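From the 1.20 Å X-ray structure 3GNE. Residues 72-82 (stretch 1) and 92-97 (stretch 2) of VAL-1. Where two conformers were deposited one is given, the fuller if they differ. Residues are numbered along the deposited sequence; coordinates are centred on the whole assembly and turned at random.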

# COMPACT_ATOMS: atom_id res chain seq x y z
N ALA A 72 12.43 7.84 5.66
CA ALA A 72 12.22 6.39 5.94
C ALA A 72 11.02 6.29 6.82
O ALA A 72 10.99 6.94 7.88
CB ALA A 72 13.47 5.81 6.62
N ILE A 73 10.03 5.49 6.42
CA ILE A 73 8.85 5.35 7.25
C ILE A 73 8.19 4.01 6.97
O ILE A 73 8.35 3.47 5.85
CB ILE A 73 7.88 6.52 6.93
CG1 ILE A 73 6.93 6.82 8.09
CG2 ILE A 73 7.11 6.29 5.64
CD1 ILE A 73 7.61 7.31 9.34
N THR A 74 7.42 3.55 7.93
CA THR A 74 6.63 2.32 7.77
C THR A 74 5.17 2.65 8.04
O THR A 74 4.84 3.45 8.91
CB THR A 74 7.19 1.28 8.75
OG1 THR A 74 8.51 0.97 8.23
CG2 THR A 74 6.32 0.03 8.77
N PHE A 75 4.30 2.02 7.24
CA PHE A 75 2.87 2.06 7.55
C PHE A 75 2.41 0.63 7.78
O PHE A 75 2.96 -0.34 7.19
CB PHE A 75 2.07 2.70 6.39
CG PHE A 75 2.25 4.23 6.45
CD1 PHE A 75 1.43 4.98 7.28
CD2 PHE A 75 3.23 4.86 5.69
CE1 PHE A 75 1.60 6.35 7.42
CE2 PHE A 75 3.41 6.24 5.76
CZ PHE A 75 2.55 6.94 6.58
N ALA A 76 1.43 0.50 8.64
CA ALA A 76 0.98 -0.84 9.06
C ALA A 76 -0.54 -0.81 9.25
O ALA A 76 -1.12 0.25 9.52
CB ALA A 76 1.67 -1.23 10.35
N TRP A 77 -1.16 -1.95 9.10
CA TRP A 77 -2.61 -2.08 9.29
C TRP A 77 -2.91 -3.55 9.50
O TRP A 77 -2.02 -4.40 9.29
CB TRP A 77 -3.44 -1.55 8.09
CG TRP A 77 -3.01 -2.15 6.78
CD1 TRP A 77 -3.50 -3.29 6.19
CD2 TRP A 77 -1.99 -1.68 5.90
NE1 TRP A 77 -2.85 -3.54 4.99
CE2 TRP A 77 -1.92 -2.55 4.79
CE3 TRP A 77 -1.11 -0.55 5.94
CZ2 TRP A 77 -1.02 -2.38 3.73
CZ3 TRP A 77 -0.23 -0.39 4.87
CH2 TRP A 77 -0.18 -1.28 3.80
N GLU A 78 -4.13 -3.83 9.92
CA GLU A 78 -4.55 -5.22 10.07
C GLU A 78 -5.76 -5.47 9.21
O GLU A 78 -6.59 -4.57 9.03
CB GLU A 78 -4.91 -5.53 11.55
CG GLU A 78 -3.63 -5.27 12.40
CD GLU A 78 -3.94 -5.43 13.87
OE1 GLU A 78 -4.92 -6.11 14.22
OE2 GLU A 78 -3.20 -4.93 14.73
N VAL A 79 -5.88 -6.68 8.66
CA VAL A 79 -7.06 -7.00 7.82
C VAL A 79 -7.62 -8.37 8.14
O VAL A 79 -6.90 -9.33 8.36
CB VAL A 79 -6.64 -6.89 6.35
CG1 VAL A 79 -5.53 -7.91 6.04
CG2 VAL A 79 -7.86 -7.09 5.44
N PHE A 80 -8.94 -8.43 8.21
CA PHE A 80 -9.70 -9.63 8.50
C PHE A 80 -10.52 -10.00 7.24
O PHE A 80 -11.34 -9.19 6.79
CB PHE A 80 -10.61 -9.34 9.67
CG PHE A 80 -11.36 -10.53 10.27
CD1 PHE A 80 -10.96 -11.01 11.52
CD2 PHE A 80 -12.43 -11.15 9.67
CE1 PHE A 80 -11.66 -12.03 12.11
CE2 PHE A 80 -13.14 -12.19 10.25
CZ PHE A 80 -12.77 -12.65 11.49
N TYR A 81 -10.24 -11.19 6.74
CA TYR A 81 -10.95 -11.79 5.59
C TYR A 81 -11.86 -12.89 6.13
O TYR A 81 -11.29 -13.95 6.50
CB TYR A 81 -9.94 -12.38 4.62
CG TYR A 81 -9.16 -11.27 3.90
CD1 TYR A 81 -9.85 -10.54 2.91
CD2 TYR A 81 -7.82 -10.99 4.15
CE1 TYR A 81 -9.15 -9.53 2.23
CE2 TYR A 81 -7.15 -9.97 3.47
CZ TYR A 81 -7.84 -9.27 2.51
OH TYR A 81 -7.22 -8.24 1.81
N PRO A 82 -13.16 -12.70 6.17
CA PRO A 82 -14.01 -13.78 6.63
C PRO A 82 -13.84 -15.01 5.75
O PRO A 82 -13.63 -14.88 4.54
CB PRO A 82 -15.42 -13.21 6.46
CG PRO A 82 -15.23 -11.70 6.58
CD PRO A 82 -13.90 -11.48 5.84
N LYS A 92 -5.19 -4.56 -4.32
CA LYS A 92 -4.36 -3.62 -3.59
C LYS A 92 -4.85 -3.38 -2.16
O LYS A 92 -6.06 -3.37 -1.91
CB LYS A 92 -4.39 -2.23 -4.27
CG LYS A 92 -3.39 -2.06 -5.40
CD LYS A 92 -3.63 -3.01 -6.55
CE LYS A 92 -2.64 -2.64 -7.67
NZ LYS A 92 -2.77 -3.67 -8.78
N HIS A 93 -3.90 -3.07 -1.30
CA HIS A 93 -4.19 -2.44 -0.01
C HIS A 93 -3.84 -0.97 -0.09
O HIS A 93 -4.71 -0.12 -0.32
CB HIS A 93 -3.40 -3.14 1.12
CG HIS A 93 -4.00 -4.45 1.51
ND1 HIS A 93 -3.45 -5.16 2.56
CD2 HIS A 93 -5.04 -5.17 1.02
CE1 HIS A 93 -4.17 -6.27 2.68
NE2 HIS A 93 -5.13 -6.33 1.78
N GLY A 94 -2.54 -0.63 0.03
CA GLY A 94 -2.09 0.75 -0.04
C GLY A 94 -0.59 0.78 0.21
O GLY A 94 0.06 -0.26 0.26
N GLY A 95 -0.06 1.98 0.37
CA GLY A 95 1.40 2.07 0.59
C GLY A 95 1.81 3.52 0.52
O GLY A 95 1.05 4.44 0.80
N THR A 96 3.05 3.71 0.17
CA THR A 96 3.68 5.01 0.22
C THR A 96 4.01 5.51 -1.16
O THR A 96 4.39 4.74 -2.01
CB THR A 96 4.96 4.83 1.08
OG1 THR A 96 5.49 6.06 1.50
CG2 THR A 96 5.98 4.15 0.20
N PHE A 97 3.85 6.83 -1.36
CA PHE A 97 4.26 7.48 -2.60
C PHE A 97 5.44 8.40 -2.33
O PHE A 97 5.53 8.95 -1.23
CB PHE A 97 3.09 8.29 -3.21
CG PHE A 97 2.17 7.37 -4.04
CD1 PHE A 97 1.42 6.37 -3.44
CD2 PHE A 97 2.08 7.53 -5.43
CE1 PHE A 97 0.56 5.57 -4.21
CE2 PHE A 97 1.27 6.73 -6.22
CZ PHE A 97 0.53 5.74 -5.59

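This is a small contact, mostly between side chains, of two nearly antiparallel strands and the residue just after one of them, centred on His93. The strand directions differ by 168°, and the axes come no closer than 7.7 Å. That spacing is too wide for backbone pairing, so side chains fill the gap. About 296 Å² is buried in all.

Trp77, Val79 and Tyr81, alternate residues of stretch 1, all reach the His93 imidazole. The closest approach is at Tyr81, whose OH lies 2.8 Å from NE2 of His93. This is a nearly straight hydrogen bond, at 166°, and either atom could be the donor. It lies near the plane of both rings. The CA-to-CB bond of Tyr81 points sideways, but the end of the side chain comes nearer to the other strand.

On the other ring nitrogen, ND1 of His93 is 3.0 Å from NE1 of Trp77. The two rings meet obliquely, with planes at 68°. CG1 of Val79 adds a nonpolar contact, 4.0 Å from CE1 of His93.

Trp77 also extends past His93: its CH2 is 3.7 Å from O of Gly94. Gly94 offers only backbone here. Farther along, the contact thins out. CG2 of Ile73 lies 4.5 Å from OG1 of Thr96, at the limit of contact.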